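Local atomic coordinates of extracellular matrix-binding protein ebh (Staphylococcus aureus subsp. aureus, PDB entry 4KJM), a protein that probably serves as a surface adhesin, binding components of the host extracellular matrix through a long series of repeated helical modules. Residues 21-25 with 110-114; 7-11 with 41-45; 33-38 with 64-69; 85-90 with 103-108. The contacts are given in a common frame with arbitrary orientation. Residue numbers count along the deposited sequence, not the author numbering.

Contact 1: residues 21-25 with 110-114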
loop_
_atom_site.group_PDB
_atom_site.type_symbol
_atom_site.label_atom_id
_atom_site.label_comp_id
_atom_site.label_asym_id
_atom_site.label_seq_id
_atom_site.Cartn_x
_atom_site.Cartn_y
_atom_site.Cartn_z
ATOM N N GLN A 21 -7.842 3.283 0.001
ATOM C CA GLN A 21 -9.119 2.673 0.366
ATOM C C GLN A 21 -8.893 1.673 1.493
ATOM O O GLN A 21 -9.736 1.478 2.382
ATOM C CB GLN A 21 -9.708 1.986 -0.886
ATOM C CG GLN A 21 -11.060 1.286 -0.722
ATOM C CD GLN A 21 -10.944 -0.049 -0.027
ATOM O OE1 GLN A 21 -10.002 -0.812 -0.256
ATOM N NE2 GLN A 21 -11.959 -0.392 0.733
ATOM N N ASN A 22 -7.732 1.024 1.482
ATOM C CA ASN A 22 -7.462 0.019 2.496
ATOM C C ASN A 22 -7.398 0.600 3.889
ATOM O O ASN A 22 -7.777 -0.044 4.868
ATOM C CB ASN A 22 -6.160 -0.736 2.144
ATOM C CG ASN A 22 -5.881 -1.878 3.109
ATOM O OD1 ASN A 22 -6.702 -2.809 3.253
ATOM N ND2 ASN A 22 -4.661 -1.888 3.679
ATOM N N PHE A 23 -6.961 1.838 3.995
ATOM C CA PHE A 23 -7.042 2.584 5.290
ATOM C C PHE A 23 -8.438 3.129 5.554
ATOM O O PHE A 23 -9.012 2.939 6.631
ATOM C CB PHE A 23 -6.052 3.717 5.298
ATOM C CG PHE A 23 -6.187 4.583 6.514
ATOM C CD1 PHE A 23 -5.589 4.227 7.707
ATOM C CD2 PHE A 23 -6.941 5.734 6.454
ATOM C CE1 PHE A 23 -5.755 5.044 8.812
ATOM C CE2 PHE A 23 -7.156 6.519 7.566
ATOM C CZ PHE A 23 -6.540 6.173 8.744
ATOM N N LEU A 24 -8.961 3.842 4.562
ATOM C CA LEU A 24 -10.188 4.619 4.724
ATOM C C LEU A 24 -11.363 3.719 5.157
ATOM O O LEU A 24 -12.137 4.118 5.969
ATOM C CB LEU A 24 -10.516 5.429 3.459
ATOM C CG LEU A 24 -9.580 6.597 3.017
ATOM C CD1 LEU A 24 -9.906 7.059 1.597
ATOM C CD2 LEU A 24 -9.740 7.688 3.993
ATOM N N ASP A 25 -11.416 2.486 4.619
ATOM C CA ASP A 25 -12.455 1.536 4.903
ATOM C C ASP A 25 -12.054 0.488 5.975
ATOM O O ASP A 25 -12.813 -0.455 6.215
ATOM C CB ASP A 25 -12.965 0.841 3.606
ATOM C CG ASP A 25 -13.921 1.713 2.793
ATOM O OD1 ASP A 25 -14.477 2.703 3.344
ATOM O OD2 ASP A 25 -14.053 1.458 1.570
ATOM N N ALA A 110 -18.284 -1.588 -6.869
ATOM C CA ALA A 110 -18.237 -0.634 -5.736
ATOM C C ALA A 110 -16.772 -0.383 -5.408
ATOM O O ALA A 110 -15.962 -1.333 -5.281
ATOM C CB ALA A 110 -18.935 -1.191 -4.517
ATOM N N GLN A 111 -16.404 0.882 -5.341
ATOM C CA GLN A 111 -15.029 1.248 -5.015
ATOM C C GLN A 111 -14.784 1.474 -3.513
ATOM O O GLN A 111 -13.616 1.641 -3.058
ATOM C CB GLN A 111 -14.653 2.529 -5.822
ATOM C CG GLN A 111 -14.982 2.453 -7.295
ATOM C CD GLN A 111 -16.381 2.985 -7.682
ATOM O OE1 GLN A 111 -17.337 2.985 -6.874
ATOM N NE2 GLN A 111 -16.513 3.427 -8.973
ATOM N N ARG A 112 -15.883 1.667 -2.787
ATOM C CA ARG A 112 -15.876 1.917 -1.339
ATOM C C ARG A 112 -16.898 1.061 -0.680
ATOM O O ARG A 112 -17.915 0.692 -1.300
ATOM C CB ARG A 112 -16.144 3.391 -0.970
ATOM C CG ARG A 112 -15.100 4.438 -1.371
ATOM C CD ARG A 112 -13.707 4.222 -0.799
ATOM N NE ARG A 112 -13.786 4.357 0.652
ATOM C CZ ARG A 112 -13.769 5.479 1.332
ATOM N NH1 ARG A 112 -13.645 6.648 0.702
ATOM N NH2 ARG A 112 -13.960 5.434 2.659
ATOM N N VAL A 113 -16.669 0.719 0.589
ATOM C CA VAL A 113 -17.624 -0.085 1.358
ATOM C C VAL A 113 -19.072 0.545 1.324
ATOM O O VAL A 113 -20.071 -0.164 1.104
ATOM C CB VAL A 113 -17.175 -0.312 2.799
ATOM C CG1 VAL A 113 -18.323 -0.795 3.705
ATOM C CG2 VAL A 113 -16.001 -1.248 2.880
ATOM N N SER A 114 -19.161 1.850 1.453
ATOM C CA SER A 114 -20.468 2.544 1.453
ATOM C C SER A 114 -21.237 2.345 0.163
ATOM O O SER A 114 -22.452 2.222 0.201
ATOM C CB SER A 114 -20.313 4.043 1.706
ATOM O OG SER A 114 -19.596 4.631 0.650
HETATM O O HOH W 1 -16.945 3.411 2.674
#
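R112 and D25 carry most of this contact, with V113 packed beside them. The R112 guanidinium meets the D25 carboxylate in a salt bridge: NH2 of R112 donates to OD1 of D25 at 2.9 Å and NE of R112 to OD2 of D25 at 3.1 Å, with a weaker bond from NE to OD1. Arginine suits the place because its long side chain can start sideways and still bring its end to D25, one guanidinium face lying over CB of L24. V113 follows the N-cap R112 as first residue of helix 113-127, and OD2 of D25 accepts a hydrogen bond from its backbone N at 2.9 Å. An aspartate of the FIVAR part thus caps a GA-module helix at its start, where amide hydrogens lack partners and a negative charge is welcome. A water bridges OD1 of D25 and N of S114. V113 also packs on N77 and L78 of helix 74-90. NE2 of Q21 donates to OD2 of D25 at 2.9 Å and also bonds G74 O.

Contact 2: residues 7-11 with 41-45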
loop_
_atom_site.group_PDB
_atom_site.type_symbol
_atom_site.label_atom_id
_atom_site.label_comp_id
_atom_site.label_asym_id
_atom_site.label_seq_id
_atom_site.Cartn_x
_atom_site.Cartn_y
_atom_site.Cartn_z
ATOM N N LEU A 7 12.693 3.520 9.984
ATOM C CA LEU A 7 11.539 4.131 10.615
ATOM C C LEU A 7 11.006 5.257 9.747
ATOM O O LEU A 7 9.826 5.388 9.515
ATOM C CB LEU A 7 11.932 4.664 12.012
ATOM C CG LEU A 7 10.778 5.208 12.886
ATOM C CD1 LEU A 7 9.685 4.183 13.054
ATOM C CD2 LEU A 7 11.286 5.675 14.218
ATOM N N GLN A 8 11.924 6.066 9.232
ATOM C CA GLN A 8 11.593 7.164 8.322
ATOM C C GLN A 8 10.880 6.670 7.101
ATOM O O GLN A 8 9.934 7.292 6.658
ATOM C CB GLN A 8 12.901 7.892 7.957
ATOM C CG GLN A 8 13.411 8.682 9.125
ATOM C CD GLN A 8 13.252 10.133 8.843
ATOM O OE1 GLN A 8 14.271 10.894 8.796
ATOM N NE2 GLN A 8 12.016 10.520 8.509
ATOM N N THR A 9 11.367 5.555 6.532
ATOM C CA THR A 9 10.720 4.934 5.378
ATOM C C THR A 9 9.176 4.665 5.703
ATOM O O THR A 9 8.244 5.104 4.976
ATOM C CB THR A 9 11.550 3.703 4.913
ATOM O OG1 THR A 9 12.861 4.117 4.469
ATOM C CG2 THR A 9 10.883 2.988 3.791
ATOM N N ALA A 10 8.900 4.112 6.890
ATOM C CA ALA A 10 7.487 4.038 7.347
ATOM C C ALA A 10 6.753 5.393 7.618
ATOM O O ALA A 10 5.593 5.563 7.214
ATOM C CB ALA A 10 7.454 3.088 8.535
ATOM N N ILE A 11 7.311 6.389 8.284
ATOM C CA ILE A 11 6.492 7.564 8.589
ATOM C C ILE A 11 6.183 8.383 7.286
ATOM O O ILE A 11 5.136 8.974 7.140
ATOM C CB ILE A 11 6.945 8.447 9.800
ATOM C CG1 ILE A 11 7.849 9.548 9.414
ATOM C CG2 ILE A 11 7.594 7.664 10.911
ATOM C CD1 ILE A 11 7.147 10.875 9.299
ATOM N N ALA A 41 6.018 7.308 16.165
ATOM C CA ALA A 41 7.234 7.232 15.400
ATOM C C ALA A 41 7.698 8.647 15.095
ATOM O O ALA A 41 8.898 8.911 15.162
ATOM C CB ALA A 41 7.033 6.506 14.105
ATOM N N GLU A 42 6.743 9.563 14.779
ATOM C CA GLU A 42 7.081 10.962 14.466
ATOM C C GLU A 42 7.722 11.653 15.661
ATOM O O GLU A 42 8.621 12.490 15.518
ATOM C CB GLU A 42 5.852 11.738 13.966
ATOM C CG GLU A 42 5.428 11.413 12.535
ATOM C CD GLU A 42 4.050 12.006 12.142
ATOM O OE1 GLU A 42 3.288 12.462 13.024
ATOM O OE2 GLU A 42 3.726 12.006 10.931
ATOM N N THR A 43 7.259 11.296 16.845
ATOM C CA THR A 43 7.811 11.832 18.085
ATOM C C THR A 43 9.297 11.469 18.184
ATOM O O THR A 43 10.133 12.319 18.408
ATOM C CB THR A 43 7.017 11.307 19.296
ATOM O OG1 THR A 43 5.748 11.948 19.323
ATOM C CG2 THR A 43 7.771 11.591 20.642
ATOM N N ILE A 44 9.613 10.201 17.951
ATOM C CA ILE A 44 10.995 9.723 17.921
ATOM C C ILE A 44 11.833 10.403 16.833
ATOM O O ILE A 44 12.892 10.942 17.106
ATOM C CB ILE A 44 11.041 8.180 17.775
ATOM C CG1 ILE A 44 10.549 7.554 19.079
ATOM C CG2 ILE A 44 12.450 7.713 17.412
ATOM C CD1 ILE A 44 10.098 6.125 18.908
ATOM N N LEU A 45 11.332 10.424 15.603
ATOM C CA LEU A 45 12.042 11.074 14.506
ATOM C C LEU A 45 12.209 12.569 14.775
ATOM O O LEU A 45 12.892 13.243 14.014
ATOM C CB LEU A 45 11.319 10.856 13.185
ATOM C CG LEU A 45 11.168 9.380 12.826
ATOM C CD1 LEU A 45 10.232 9.187 11.640
ATOM C CD2 LEU A 45 12.519 8.766 12.559
#
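Apolar packing makes up nearly all of this contact, and no hydrogen bond crosses it. L7 and I11, one turn apart on helix 2-11, face segment 41-45. CD1 of L7 meets CB of A41 at 3.7 Å, and CD2 of L7 lies 3.7 Å from CD2 of L45 and 4.0 Å from CG2 of I44. The small A41 lets both L7 and I11 come close, CG2 of I11 being 3.4 Å from CB of A41, while the branched L45 fills the space beside them. Here the short N-terminal helix of the FIVAR helical bundle lies against helix 28-44, and L7 reaches on to V58 and L62 of helix 55-71, so three helices share this core. The second kind of interaction uses the aliphatic parts of polar side chains: CG of Q8 touches CD2 of L45 at 3.5 Å, and CD1 of I11 touches CG of E42 at 3.7 Å. The carboxylate of E42 turns to a salt bridge with K14.

Contact 3: residues 33-38 with 64-69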
loop_
_atom_site.group_PDB
_atom_site.type_symbol
_atom_site.label_atom_id
_atom_site.label_comp_id
_atom_site.label_asym_id
_atom_site.label_seq_id
_atom_site.Cartn_x
_atom_site.Cartn_y
_atom_site.Cartn_z
ATOM N N ALA A 33 -5.252 2.774 15.463
ATOM C CA ALA A 33 -3.958 2.115 15.790
ATOM C C ALA A 33 -2.829 2.552 14.807
ATOM O O ALA A 33 -1.701 2.780 15.221
ATOM C CB ALA A 33 -4.130 0.596 15.783
ATOM N N TYR A 34 -3.145 2.686 13.524
ATOM C CA TYR A 34 -2.142 3.138 12.539
ATOM C C TYR A 34 -1.784 4.604 12.823
ATOM O O TYR A 34 -0.579 4.963 12.897
ATOM C CB TYR A 34 -2.632 2.940 11.105
ATOM C CG TYR A 34 -1.675 3.496 10.095
ATOM C CD1 TYR A 34 -0.466 2.827 9.824
ATOM C CD2 TYR A 34 -1.947 4.656 9.399
ATOM C CE1 TYR A 34 0.431 3.324 8.877
ATOM C CE2 TYR A 34 -1.015 5.205 8.512
ATOM C CZ TYR A 34 0.119 4.494 8.190
ATOM O OH TYR A 34 1.065 5.051 7.324
ATOM N N ASN A 35 -2.788 5.450 12.994
ATOM C CA ASN A 35 -2.507 6.848 13.317
ATOM C C ASN A 35 -1.677 7.012 14.570
ATOM O O ASN A 35 -0.740 7.782 14.595
ATOM C CB ASN A 35 -3.808 7.641 13.537
ATOM C CG ASN A 35 -4.572 7.881 12.243
ATOM O OD1 ASN A 35 -3.978 8.193 11.245
ATOM N ND2 ASN A 35 -5.889 7.791 12.298
ATOM N N GLN A 36 -2.016 6.294 15.613
ATOM C CA GLN A 36 -1.270 6.405 16.882
ATOM C C GLN A 36 0.188 5.937 16.738
ATOM O O GLN A 36 1.108 6.581 17.235
ATOM C CB GLN A 36 -2.035 5.602 17.936
ATOM C CG GLN A 36 -3.347 6.300 18.241
ATOM C CD GLN A 36 -4.338 5.474 19.059
ATOM O OE1 GLN A 36 -5.564 5.703 19.025
ATOM N NE2 GLN A 36 -3.815 4.536 19.824
ATOM N N ALA A 37 0.405 4.850 15.968
ATOM C CA ALA A 37 1.777 4.321 15.718
ATOM C C ALA A 37 2.617 5.333 14.926
ATOM O O ALA A 37 3.815 5.535 15.220
ATOM C CB ALA A 37 1.730 2.988 14.939
ATOM N N VAL A 38 1.994 5.938 13.891
ATOM C CA VAL A 38 2.667 6.952 13.099
ATOM C C VAL A 38 3.045 8.171 13.975
ATOM O O VAL A 38 4.148 8.613 13.913
ATOM C CB VAL A 38 1.880 7.344 11.840
ATOM C CG1 VAL A 38 2.628 8.443 11.100
ATOM C CG2 VAL A 38 1.755 6.168 10.894
ATOM N N ASN A 64 5.617 -1.312 15.540
ATOM C CA ASN A 64 4.247 -0.877 15.787
ATOM C C ASN A 64 3.608 -0.239 14.569
ATOM O O ASN A 64 2.460 -0.477 14.268
ATOM C CB ASN A 64 4.209 0.093 16.962
ATOM C CG ASN A 64 4.465 -0.621 18.287
ATOM O OD1 ASN A 64 4.410 -1.835 18.349
ATOM N ND2 ASN A 64 4.723 0.145 19.342
ATOM N N VAL A 65 4.370 0.516 13.813
ATOM C CA VAL A 65 3.865 1.019 12.551
ATOM C C VAL A 65 3.629 -0.117 11.547
ATOM O O VAL A 65 2.584 -0.142 10.916
ATOM C CB VAL A 65 4.833 2.026 11.833
ATOM C CG1 VAL A 65 4.231 2.492 10.496
ATOM C CG2 VAL A 65 5.039 3.261 12.701
ATOM N N ASN A 66 4.591 -1.028 11.370
ATOM C CA ASN A 66 4.420 -2.064 10.368
ATOM C C ASN A 66 3.212 -2.961 10.689
ATOM O O ASN A 66 2.427 -3.275 9.826
ATOM C CB ASN A 66 5.706 -2.884 10.207
ATOM C CG ASN A 66 6.842 -2.065 9.538
ATOM O OD1 ASN A 66 6.607 -1.112 8.882
ATOM N ND2 ASN A 66 8.035 -2.452 9.748
ATOM N N ASN A 67 3.090 -3.352 11.957
ATOM C CA ASN A 67 1.991 -4.183 12.414
ATOM C C ASN A 67 0.674 -3.460 12.245
ATOM O O ASN A 67 -0.318 -4.069 11.778
ATOM C CB ASN A 67 2.227 -4.568 13.890
ATOM C CG ASN A 67 3.328 -5.596 14.024
ATOM O OD1 ASN A 67 3.662 -6.258 13.047
ATOM N ND2 ASN A 67 3.873 -5.764 15.213
ATOM N N ALA A 68 0.628 -2.161 12.571
ATOM C CA ALA A 68 -0.649 -1.426 12.412
ATOM C C ALA A 68 -1.015 -1.313 10.960
ATOM O O ALA A 68 -2.202 -1.404 10.568
ATOM C CB ALA A 68 -0.627 -0.052 13.053
ATOM N N LYS A 69 -0.028 -1.027 10.133
ATOM C CA LYS A 69 -0.282 -0.892 8.728
ATOM C C LYS A 69 -0.796 -2.222 8.101
ATOM O O LYS A 69 -1.743 -2.237 7.315
ATOM C CB LYS A 69 0.952 -0.373 7.989
ATOM C CG LYS A 69 0.614 -0.012 6.551
ATOM C CD LYS A 69 1.858 0.410 5.790
ATOM C CE LYS A 69 1.493 0.833 4.382
ATOM N NZ LYS A 69 2.691 1.492 3.782
#
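Helices 28-44 and 55-71 run antiparallel here as neighbours in the FIVAR helical bundle: the axes of 33-38 and 64-69 approach to 8.5 Å, with 162° between their N-to-C directions. The backbones are close, CA of Y34 lying 4.8 Å from CA of A68 and CA of A37 lying 5.0 Å from CA of V65. Alanine makes this possible. A37 and A68 point across the interface with a single methyl each, their CB atoms 4.3 Å apart, and each methyl reaches the opposite backbone: CB of A68 is 3.6 Å from CA of Y34, and CB of A37 is 3.6 Å from O of N64. Larger side chains close one flank. Y34, set sideways, reaches T17 of helix 14-18. The β-branched V65 packs against A37 and V38, its CG2 being 4.0 Å from CB of A37. K69 lends its aliphatic base to the packing, while its ammonium group (NZ) forms a salt bridge with D13; CB of K69 sits 3.8 Å from CE1 of Y34.

Contact 4: residues 85-90 with 103-108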
loop_
_atom_site.group_PDB
_atom_site.type_symbol
_atom_site.label_atom_id
_atom_site.label_comp_id
_atom_site.label_asym_id
_atom_site.label_seq_id
_atom_site.Cartn_x
_atom_site.Cartn_y
_atom_site.Cartn_z
ATOM N N ALA A 85 -23.894 -7.736 -0.471
ATOM C CA ALA A 85 -24.841 -7.132 -1.402
ATOM C C ALA A 85 -25.318 -8.170 -2.408
ATOM O O ALA A 85 -26.514 -8.269 -2.710
ATOM C CB ALA A 85 -24.206 -5.925 -2.123
ATOM N N ILE A 86 -24.379 -8.951 -2.912
ATOM C CA ILE A 86 -24.684 -9.995 -3.936
ATOM C C ILE A 86 -25.655 -11.035 -3.388
ATOM O O ILE A 86 -26.641 -11.434 -4.027
ATOM C CB ILE A 86 -23.392 -10.696 -4.383
ATOM C CG1 ILE A 86 -22.496 -9.692 -5.137
ATOM C CG2 ILE A 86 -23.696 -11.934 -5.227
ATOM C CD1 ILE A 86 -23.067 -9.141 -6.409
ATOM N N THR A 87 -25.345 -11.487 -2.186
ATOM C CA THR A 87 -26.179 -12.447 -1.504
ATOM C C THR A 87 -27.578 -11.888 -1.354
ATOM O O THR A 87 -28.561 -12.575 -1.647
ATOM C CB THR A 87 -25.594 -12.808 -0.135
ATOM O OG1 THR A 87 -24.351 -13.459 -0.351
ATOM C CG2 THR A 87 -26.495 -13.742 0.621
ATOM N N ALA A 88 -27.693 -10.645 -0.889
ATOM C CA ALA A 88 -29.033 -10.023 -0.794
ATOM C C ALA A 88 -29.767 -9.959 -2.149
ATOM O O ALA A 88 -31.010 -10.191 -2.268
ATOM C CB ALA A 88 -28.929 -8.641 -0.181
ATOM N N ILE A 89 -29.022 -9.590 -3.180
ATOM C CA ILE A 89 -29.609 -9.448 -4.486
ATOM C C ILE A 89 -30.094 -10.836 -4.920
ATOM O O ILE A 89 -31.211 -10.999 -5.412
ATOM C CB ILE A 89 -28.603 -8.884 -5.473
ATOM C CG1 ILE A 89 -28.330 -7.387 -5.152
ATOM C CG2 ILE A 89 -29.088 -9.036 -6.906
ATOM C CD1 ILE A 89 -26.972 -6.940 -5.657
ATOM N N ASN A 90 -29.263 -11.837 -4.702
ATOM C CA ASN A 90 -29.694 -13.213 -5.029
ATOM C C ASN A 90 -30.915 -13.700 -4.273
ATOM O O ASN A 90 -31.727 -14.403 -4.838
ATOM C CB ASN A 90 -28.546 -14.169 -4.893
ATOM C CG ASN A 90 -27.598 -14.040 -6.047
ATOM O OD1 ASN A 90 -28.002 -13.623 -7.127
ATOM N ND2 ASN A 90 -26.347 -14.348 -5.828
ATOM N N LEU A 103 -27.999 -4.534 -10.445
ATOM C CA LEU A 103 -27.573 -4.355 -9.044
ATOM C C LEU A 103 -26.282 -5.098 -8.756
ATOM O O LEU A 103 -25.451 -4.608 -8.015
ATOM C CB LEU A 103 -28.708 -4.759 -8.097
ATOM C CG LEU A 103 -29.820 -3.699 -8.070
ATOM C CD1 LEU A 103 -31.095 -4.323 -7.510
ATOM C CD2 LEU A 103 -29.421 -2.493 -7.223
ATOM N N LYS A 104 -26.072 -6.247 -9.397
ATOM C CA LYS A 104 -24.835 -7.035 -9.203
ATOM C C LYS A 104 -23.649 -6.291 -9.778
ATOM O O LYS A 104 -22.558 -6.272 -9.201
ATOM C CB LYS A 104 -24.916 -8.448 -9.877
ATOM C CG LYS A 104 -25.736 -9.442 -9.082
ATOM C CD LYS A 104 -25.643 -10.876 -9.624
ATOM C CE LYS A 104 -26.630 -11.770 -8.903
ATOM N NZ LYS A 104 -26.602 -13.180 -9.392
ATOM N N ALA A 105 -23.851 -5.716 -10.974
ATOM C CA ALA A 105 -22.857 -4.896 -11.585
ATOM C C ALA A 105 -22.446 -3.698 -10.684
ATOM O O ALA A 105 -21.274 -3.405 -10.529
ATOM C CB ALA A 105 -23.352 -4.411 -12.927
ATOM N N GLN A 106 -23.419 -3.045 -10.062
ATOM C CA GLN A 106 -23.135 -1.974 -9.095
ATOM C C GLN A 106 -22.346 -2.463 -7.893
ATOM O O GLN A 106 -21.373 -1.831 -7.534
ATOM C CB GLN A 106 -24.423 -1.330 -8.604
ATOM C CG GLN A 106 -25.157 -0.607 -9.715
ATOM C CD GLN A 106 -26.508 -0.083 -9.210
ATOM O OE1 GLN A 106 -26.600 0.312 -8.076
ATOM N NE2 GLN A 106 -27.497 -0.048 -10.048
ATOM N N ALA A 107 -22.720 -3.623 -7.316
ATOM C CA ALA A 107 -22.019 -4.145 -6.155
ATOM C C ALA A 107 -20.593 -4.513 -6.543
ATOM O O ALA A 107 -19.661 -4.164 -5.872
ATOM C CB ALA A 107 -22.756 -5.345 -5.608
ATOM N N ASN A 108 -20.416 -5.221 -7.642
ATOM C CA ASN A 108 -19.082 -5.663 -8.012
ATOM C C ASN A 108 -18.106 -4.553 -8.360
ATOM O O ASN A 108 -16.874 -4.738 -8.259
ATOM C CB ASN A 108 -19.193 -6.646 -9.147
ATOM C CG ASN A 108 -19.588 -8.017 -8.649
ATOM O OD1 ASN A 108 -19.323 -8.380 -7.520
ATOM N ND2 ASN A 108 -20.168 -8.782 -9.514
#
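Two nearly antiparallel helical segments, at 171° and with axes 9.6 Å apart, meet here through a row of bumps of unequal size. At one end the surfaces are shallow: the methyls of A85 and A107 face each other, CB to CB at 3.8 Å. Next to them I86 is a longer bump. Its side chain starts sideways, yet CD1 crosses into a hollow lined by A107, K104 and N108, 3.9 Å from CB of A107, 3.8 Å from CG of K104 and 4.0 Å from OD1 of N108. One turn on, CD1 of I89 sits against L103 and K104, 3.7 Å from CB of L103 and 3.9 Å from N of K104. Isoleucine suits both positions, being long enough to help span the 9.6 Å between the axes. K104 works in the other direction: its extended chain crosses over the flank of the interface to 85-90, and its NZ donates to OD1 of N90 at 2.7 Å, so methylenes cover the apolar groups while the ammonium stays with a polar partner. Helices 74-90 and 97-108 are two members of the GA module's three-helix bundle; the third, 113-127, packs through A123 on both I89 and L103.

How the contacts relate
From the N terminus, helix 2-11 supplies the first segment of contact 2. Contact 1 opens next, at 21-25, and contact 3 at 33-38, before 41-45 closes contact 2; 64-69 then completes contact 3, so contact 2 crosses both. Contacts 2 and 3 share helix 28-44, and A41 and A10 both pack on V65, making one continuous FIVAR core. Contact 4 follows in series within the GA module, its centre about 42 Å from that of contact 2. Contact 1 closes only at 110-114: it encloses contacts 3 and 4 and joins the two modules. F23 packs on Y34, linking contact 1 to contact 3, while 103-108 leads almost directly into 110-114.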